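Local coordinates for protein branched-chain amino acid aminotransferase (Thermoproteus uzoniensis, PDB 5CE8) that probably transfers amino groups between leucine, isoleucine or valine and 2-oxoglutarate with pyridoxal 5'-phosphate as cofactor, at residues A[15-19]-A[20-24]; A[29-33]-A[34-38]. All blocks are in the same frame, centred on the assembly; numbering follows the deposited sequence.

Interaction 1 (A[15-19]-A[20-24])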
ATOM      1  N   VAL A  15      14.169  13.723 -41.888  1.00 24.47           N
ATOM      2  CA  VAL A  15      14.140  13.603 -40.444  1.00 22.27           C
ATOM      3  C   VAL A  15      15.516  14.022 -39.932  1.00 25.28           C
ATOM      4  O   VAL A  15      16.557  13.765 -40.539  1.00 24.06           O
ATOM      5  CB  VAL A  15      13.866  12.108 -40.031  1.00 22.02           C
ATOM      6  CG1 VAL A  15      14.186  11.869 -38.551  1.00 20.60           C
ATOM      7  CG2 VAL A  15      12.381  11.681 -40.356  1.00 20.44           C
ATOM      8  N   TRP A  16      15.522  14.715 -38.825  1.00 23.57           N
ATOM      9  CA  TRP A  16      16.777  15.136 -38.243  1.00 23.18           C
ATOM     10  C   TRP A  16      17.289  14.049 -37.324  1.00 26.98           C
ATOM     11  O   TRP A  16      16.611  13.532 -36.409  1.00 23.57           O
ATOM     12  CB  TRP A  16      16.559  16.500 -37.590  1.00 22.69           C
ATOM     13  CG  TRP A  16      17.659  17.323 -37.061  1.00 21.33           C
ATOM     14  CD1 TRP A  16      18.104  18.465 -37.614  1.00 20.19           C
ATOM     15  CD2 TRP A  16      18.299  17.243 -35.767  1.00 23.43           C
ATOM     16  NE1 TRP A  16      19.027  19.035 -36.796  1.00 22.37           N
ATOM     17  CE2 TRP A  16      19.157  18.330 -35.657  1.00 19.40           C
ATOM     18  CE3 TRP A  16      18.250  16.363 -34.728  1.00 22.98           C
ATOM     19  CZ2 TRP A  16      19.940  18.571 -34.535  1.00 24.70           C
ATOM     20  CZ3 TRP A  16      19.027  16.634 -33.592  1.00 28.94           C
ATOM     21  CH2 TRP A  16      19.875  17.687 -33.524  1.00 24.29           C
ATOM     22  N   LEU A  17      18.555  13.753 -37.531  1.00 25.74           N
ATOM     23  CA  LEU A  17      19.233  12.796 -36.787  1.00 24.40           C
ATOM     24  C   LEU A  17      20.602  13.345 -36.461  1.00 25.38           C
ATOM     25  O   LEU A  17      21.435  13.550 -37.348  1.00 24.53           O
ATOM     26  CB  LEU A  17      19.280  11.574 -37.648  1.00 25.40           C
ATOM     27  CG  LEU A  17      19.863  10.334 -37.014  1.00 31.25           C
ATOM     28  CD1 LEU A  17      19.432  10.242 -35.593  1.00 30.00           C
ATOM     29  CD2 LEU A  17      19.440   9.063 -37.733  1.00 32.14           C
ATOM     30  N   ASP A  18      20.835  13.637 -35.199  1.00 26.00           N
ATOM     31  CA  ASP A  18      22.107  14.150 -34.784  1.00 27.66           C
ATOM     32  C   ASP A  18      22.745  15.250 -35.627  1.00 28.08           C
ATOM     33  O   ASP A  18      23.937  15.209 -36.052  1.00 26.60           O
ATOM     34  CB  ASP A  18      23.047  12.983 -34.576  1.00 31.25           C
ATOM     35  CG  ASP A  18      22.828  12.325 -33.212  1.00 32.11           C
ATOM     36  OD1 ASP A  18      22.077  12.861 -32.399  1.00 29.54           O
ATOM     37  OD2 ASP A  18      23.400  11.268 -32.980  1.00 30.94           O
ATOM     38  N   GLY A  19      21.947  16.269 -35.833  1.00 26.28           N
ATOM     39  CA  GLY A  19      22.403  17.416 -36.561  1.00 30.17           C
ATOM     40  C   GLY A  19      22.469  17.264 -38.061  1.00 27.43           C
ATOM     41  O   GLY A  19      23.066  18.112 -38.647  1.00 29.77           O
ATOM     42  N   ARG A  20      21.860  16.208 -38.660  1.00 32.20           N
ATOM     43  CA  ARG A  20      21.784  15.987 -40.138  1.00 28.00           C
ATOM     44  C   ARG A  20      20.384  15.656 -40.535  1.00 33.75           C
ATOM     45  O   ARG A  20      19.655  14.937 -39.804  1.00 30.93           O
ATOM     46  CB  ARG A  20      22.665  14.800 -40.602  1.00 34.72           C
ATOM     47  CG  ARG A  20      22.902  14.655 -42.114  1.00 40.68           C
ATOM     48  CD  ARG A  20      23.515  13.292 -42.476  1.00 44.84           C
ATOM     49  NE  ARG A  20      23.627  13.023 -43.928  1.00 42.56           N
ATOM     50  CZ  ARG A  20      23.946  11.834 -44.445  1.00 41.45           C
ATOM     51  NH1 ARG A  20      24.140  10.800 -43.634  1.00 41.67           N
ATOM     52  NH2 ARG A  20      24.055  11.674 -45.771  1.00 36.90           N
ATOM     53  N   LEU A  21      19.993  16.177 -41.700  1.00 29.08           N
ATOM     54  CA  LEU A  21      18.683  15.874 -42.258  1.00 29.40           C
ATOM     55  C   LEU A  21      18.878  14.645 -43.121  1.00 30.43           C
ATOM     56  O   LEU A  21      19.657  14.634 -44.033  1.00 25.20           O
ATOM     57  CB  LEU A  21      18.115  17.022 -43.042  1.00 31.51           C
ATOM     58  CG  LEU A  21      16.962  17.933 -42.549  1.00 36.66           C
ATOM     59  CD1 LEU A  21      16.446  17.719 -41.116  1.00 36.35           C
ATOM     60  CD2 LEU A  21      17.253  19.407 -42.863  1.00 34.38           C
ATOM     61  N   VAL A  22      18.220  13.563 -42.764  1.00 27.20           N
ATOM     62  CA  VAL A  22      18.453  12.298 -43.448  1.00 30.73           C
ATOM     63  C   VAL A  22      17.082  11.892 -43.950  1.00 28.44           C
ATOM     64  O   VAL A  22      16.096  12.364 -43.450  1.00 34.39           O
ATOM     65  CB  VAL A  22      19.060  11.203 -42.536  1.00 28.72           C
ATOM     66  CG1 VAL A  22      20.501  11.520 -42.152  1.00 28.97           C
ATOM     67  CG2 VAL A  22      18.137  10.902 -41.321  1.00 31.08           C
ATOM     68  N   ASP A  23      17.008  11.056 -44.942  1.00 29.83           N
ATOM     69  CA  ASP A  23      15.738  10.466 -45.353  1.00 30.91           C
ATOM     70  C   ASP A  23      15.167   9.548 -44.261  1.00 28.14           C
ATOM     71  O   ASP A  23      15.920   8.945 -43.528  1.00 27.94           O
ATOM     72  CB  ASP A  23      15.990   9.615 -46.594  1.00 32.93           C
ATOM     73  CG  ASP A  23      16.128  10.446 -47.877  1.00 39.51           C
ATOM     74  OD1 ASP A  23      15.728  11.670 -47.938  1.00 36.44           O
ATOM     75  OD2 ASP A  23      16.603   9.804 -48.870  1.00 42.24           O
ATOM     76  N   GLU A  24      13.855   9.394 -44.160  1.00 32.01           N
ATOM     77  CA  GLU A  24      13.304   8.706 -42.964  1.00 31.16           C
ATOM     78  C   GLU A  24      13.728   7.235 -42.913  1.00 34.39           C
ATOM     79  O   GLU A  24      13.843   6.702 -41.857  1.00 26.83           O
ATOM     80  CB  GLU A  24      11.805   8.852 -42.857  1.00 35.92           C
ATOM     81  CG  GLU A  24      10.921   7.925 -43.707  1.00 43.08           C
ATOM     82  CD  GLU A  24       9.459   7.939 -43.215  1.00 44.83           C
ATOM     83  OE1 GLU A  24       8.684   8.762 -43.681  1.00 44.98           O
ATOM     84  OE2 GLU A  24       9.095   7.153 -42.312  1.00 51.55           O
TER
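Trp-16 meets Leu-21 through its CB and the near edge of its indole. Leu-21 CD1 lies 3.7 Å from Trp-16 CB and close to the plane of the ring, and the two side chains cross at about a right angle. With Trp-16 CG anti to the backbone N (chi1 -171°), the indole runs forward along the strand to lie against the turn. Gly-19 N stands 3.2 Å above the ring plane of Trp-16, offset toward the rim. Helix 82-95 packs on this side, where Thr-92 touches both Trp-16 and Leu-21. Tyr-80 adds an edge-to-face ring contact to Trp-16.

The segment is a tight antiparallel beta hairpin at one edge, within this chain, of the N-terminal sheet, closed by a type I' turn from Leu-17 to Arg-20. Asp-18 and Gly-19 at its corner both have positive phi. Val-15 and Val-22 form a hydrogen-bonded pair: Val-15 N to Val-22 O and Val-22 N to Val-15 O are both 2.8 Å. Leu-17 N to Arg-20 O is equally short. The return bond, Arg-20 N to Leu-17 O at 3.0 Å, is more bent, with the donor well above the carbonyl plane.

On the other face, Val-22 CG2 reaches Leu-17 CB at 3.9 Å. Val-15 CG2 touches Glu-24 CB at 3.8 Å. The carboxylate of Asp-18 turns away to Ser-125 OG and Val-126 N on strand 125-132.

Interaction 2 (A[29-33]-A[34-38]); sequences VTVLS and PSLNY
The N-cap of the short helix 34-38 is built on the turn that leaves strand 28-30. Ser-33 is the cap residue. Its OG, anti to the backbone N (chi1 163°), is placed to face the open N-terminal end of the helix and accepts from Ser-35 N at 2.8 Å. Ser-33 OG also bonds to Ile-110 O, and Ser-35 OG to Phe-40 O and Ile-110 N.

Asn-37 ties the helix back to the turn. Its ND2 is 2.8 Å from Val-31 O, which lies nearly in the amide plane. ND2 also reaches Ser-33 O at 3.0 Å, this time from above the carbonyl plane. Asn-37 N meets that same Ser-33 O at 3.1 Å, in the carbonyl plane, as the first helical bond. Leu-36 N adds a weak bond to it. Leu-36 CD2 packs on Val-31 CB at 3.9 Å.

The turn itself is type I from Thr-30 to Ser-33, closed by Ser-33 N to Thr-30 O. Thr-30 OG1 accepts from Leu-32 N at 3.1 Å, an ST turn. At the subunit interface, Val-29 and Thr-30 pair with a strand of the second subunit, and Arg-105 NH1 of that subunit binds Asn-37 OD1 and Tyr-38 OH. Tyr-38 also packs on the cofactor-binding Tyr-167 of the second subunit, so the helix reaches toward the neighbour's active site.

Both ends of the Asn-37 amide are therefore in use, which should fix its rotation. The amide gives Val-31 O a partner and Ser-33 O a second one beside Asn-37 N, in a buried contact. The nearby guanidinium may polarise the amide and make ND2 a stronger donor.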
ATOM      1  N   VAL A  29      17.957   2.866 -35.762  1.00 24.63           N
ATOM      2  CA  VAL A  29      18.871   2.648 -34.629  1.00 23.47           C
ATOM      3  C   VAL A  29      19.103   1.151 -34.486  1.00 24.33           C
ATOM      4  O   VAL A  29      18.169   0.370 -34.742  1.00 23.89           O
ATOM      5  CB  VAL A  29      18.295   3.231 -33.353  1.00 23.29           C
ATOM      6  CG1 VAL A  29      16.936   2.569 -32.998  1.00 24.41           C
ATOM      7  CG2 VAL A  29      19.300   3.090 -32.208  1.00 23.25           C
ATOM      8  N   THR A  30      20.342   0.769 -34.226  1.00 21.59           N
ATOM      9  CA  THR A  30      20.702  -0.627 -34.025  1.00 20.12           C
ATOM     10  C   THR A  30      19.731  -1.266 -33.043  1.00 24.81           C
ATOM     11  O   THR A  30      19.387  -0.714 -31.902  1.00 21.96           O
ATOM     12  CB  THR A  30      22.074  -0.835 -33.480  1.00 19.93           C
ATOM     13  OG1 THR A  30      22.242  -2.209 -33.083  1.00 20.79           O
ATOM     14  CG2 THR A  30      22.403   0.015 -32.283  1.00 24.78           C
ATOM     15  N   VAL A  31      19.365  -2.482 -33.401  1.00 25.24           N
ATOM     16  CA  VAL A  31      18.371  -3.257 -32.580  1.00 25.79           C
ATOM     17  C   VAL A  31      18.972  -3.735 -31.269  1.00 25.12           C
ATOM     18  O   VAL A  31      18.286  -4.298 -30.453  1.00 21.57           O
ATOM     19  CB  VAL A  31      17.771  -4.451 -33.306  1.00 24.28           C
ATOM     20  CG1 VAL A  31      16.983  -3.989 -34.557  1.00 26.13           C
ATOM     21  CG2 VAL A  31      18.856  -5.510 -33.666  1.00 25.33           C
ATOM     22  N   LEU A  32      20.289  -3.555 -31.101  1.00 27.74           N
ATOM     23  CA  LEU A  32      20.901  -3.862 -29.808  1.00 26.00           C
ATOM     24  C   LEU A  32      21.102  -2.641 -28.896  1.00 24.64           C
ATOM     25  O   LEU A  32      21.722  -2.740 -27.874  1.00 20.65           O
ATOM     26  CB  LEU A  32      22.275  -4.508 -30.068  1.00 28.12           C
ATOM     27  CG  LEU A  32      22.277  -5.836 -30.816  1.00 30.88           C
ATOM     28  CD1 LEU A  32      23.725  -6.179 -31.145  1.00 32.70           C
ATOM     29  CD2 LEU A  32      21.599  -6.952 -30.033  1.00 36.20           C
ATOM     30  N   SER A  33      20.563  -1.484 -29.258  1.00 19.40           N
ATOM     31  CA  SER A  33      20.604  -0.343 -28.387  1.00 20.87           C
ATOM     32  C   SER A  33      19.956  -0.685 -27.072  1.00 17.70           C
ATOM     33  O   SER A  33      18.883  -1.284 -27.069  1.00 15.23           O
ATOM     34  CB  SER A  33      19.825   0.853 -29.051  1.00 19.72           C
ATOM     35  OG  SER A  33      19.515   1.826 -28.087  1.00 20.11           O
ATOM     36  N   PRO A  34      20.592  -0.312 -25.940  1.00 17.98           N
ATOM     37  CA  PRO A  34      19.863  -0.390 -24.676  1.00 16.93           C
ATOM     38  C   PRO A  34      18.575   0.506 -24.656  1.00 20.81           C
ATOM     39  O   PRO A  34      17.689   0.244 -23.872  1.00 16.95           O
ATOM     40  CB  PRO A  34      20.890   0.007 -23.629  1.00 18.60           C
ATOM     41  CG  PRO A  34      21.781   1.008 -24.371  1.00 24.11           C
ATOM     42  CD  PRO A  34      21.839   0.468 -25.828  1.00 20.23           C
ATOM     43  N   SER A  35      18.375   1.450 -25.596  1.00 20.63           N
ATOM     44  CA  SER A  35      17.106   2.136 -25.652  1.00 21.86           C
ATOM     45  C   SER A  35      15.970   1.315 -26.170  1.00 20.41           C
ATOM     46  O   SER A  35      14.852   1.491 -25.673  1.00 20.04           O
ATOM     47  CB  SER A  35      17.208   3.481 -26.380  1.00 20.54           C
ATOM     48  OG  SER A  35      18.222   4.206 -25.728  1.00 20.58           O
ATOM     49  N   LEU A  36      16.245   0.429 -27.119  1.00 17.67           N
ATOM     50  CA  LEU A  36      15.291  -0.481 -27.610  1.00 18.23           C
ATOM     51  C   LEU A  36      15.001  -1.663 -26.695  1.00 19.79           C
ATOM     52  O   LEU A  36      13.860  -2.014 -26.463  1.00 21.08           O
ATOM     53  CB  LEU A  36      15.709  -1.017 -28.930  1.00 22.26           C
ATOM     54  CG  LEU A  36      14.747  -1.932 -29.668  1.00 22.46           C
ATOM     55  CD1 LEU A  36      13.485  -1.181 -29.982  1.00 25.41           C
ATOM     56  CD2 LEU A  36      15.340  -2.489 -30.943  1.00 22.47           C
ATOM     57  N   ASN A  37      16.053  -2.171 -26.104  1.00 20.94           N
ATOM     58  CA  ASN A  37      15.971  -3.415 -25.381  1.00 21.71           C
ATOM     59  C   ASN A  37      15.533  -3.187 -23.914  1.00 19.95           C
ATOM     60  O   ASN A  37      15.038  -4.119 -23.307  1.00 17.57           O
ATOM     61  CB  ASN A  37      17.339  -4.093 -25.356  1.00 21.95           C
ATOM     62  CG  ASN A  37      17.682  -4.835 -26.632  1.00 23.42           C
ATOM     63  OD1 ASN A  37      17.679  -6.087 -26.645  1.00 22.92           O
ATOM     64  ND2 ASN A  37      18.025  -4.086 -27.706  1.00 20.74           N
ATOM     65  N   TYR A  38      15.731  -1.977 -23.368  1.00 21.54           N
ATOM     66  CA  TYR A  38      15.479  -1.662 -21.930  1.00 20.28           C
ATOM     67  C   TYR A  38      14.640  -0.367 -21.601  1.00 20.79           C
ATOM     68  O   TYR A  38      14.581   0.045 -20.430  1.00 20.67           O
ATOM     69  CB  TYR A  38      16.818  -1.549 -21.209  1.00 20.07           C
ATOM     70  CG  TYR A  38      17.725  -2.714 -21.435  1.00 18.42           C
ATOM     71  CD1 TYR A  38      17.304  -4.055 -21.273  1.00 16.74           C
ATOM     72  CD2 TYR A  38      19.050  -2.500 -21.771  1.00 17.66           C
ATOM     73  CE1 TYR A  38      18.182  -5.109 -21.520  1.00 18.84           C
ATOM     74  CE2 TYR A  38      19.907  -3.530 -22.048  1.00 17.03           C
ATOM     75  CZ  TYR A  38      19.522  -4.820 -21.906  1.00 19.60           C
ATOM     76  OH  TYR A  38      20.511  -5.762 -22.162  1.00 16.94           O
TER

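Overall arrangement
From the N terminus, interaction 1 comes first. It folds strand 14-17 back on strand 20-23 and closes the hairpin at one edge, within this chain, of the antiparallel sheet that includes strand 125-132. The chain then runs through strand 28-30 into interaction 2, which joins the end of that strand to helix 34-38. The two contacts are in series, neither nested nor crossed. The centres of interaction 1 and interaction 2 are about 19 Å apart. The nearest atoms of interaction 1 and interaction 2 are about 7 Å apart and do not touch. Residues 15-24 dock on helix 82-95 and strand 125-132 of the same chain. Residues 29-38 pack near the end of strand 102-109 and against the second subunit.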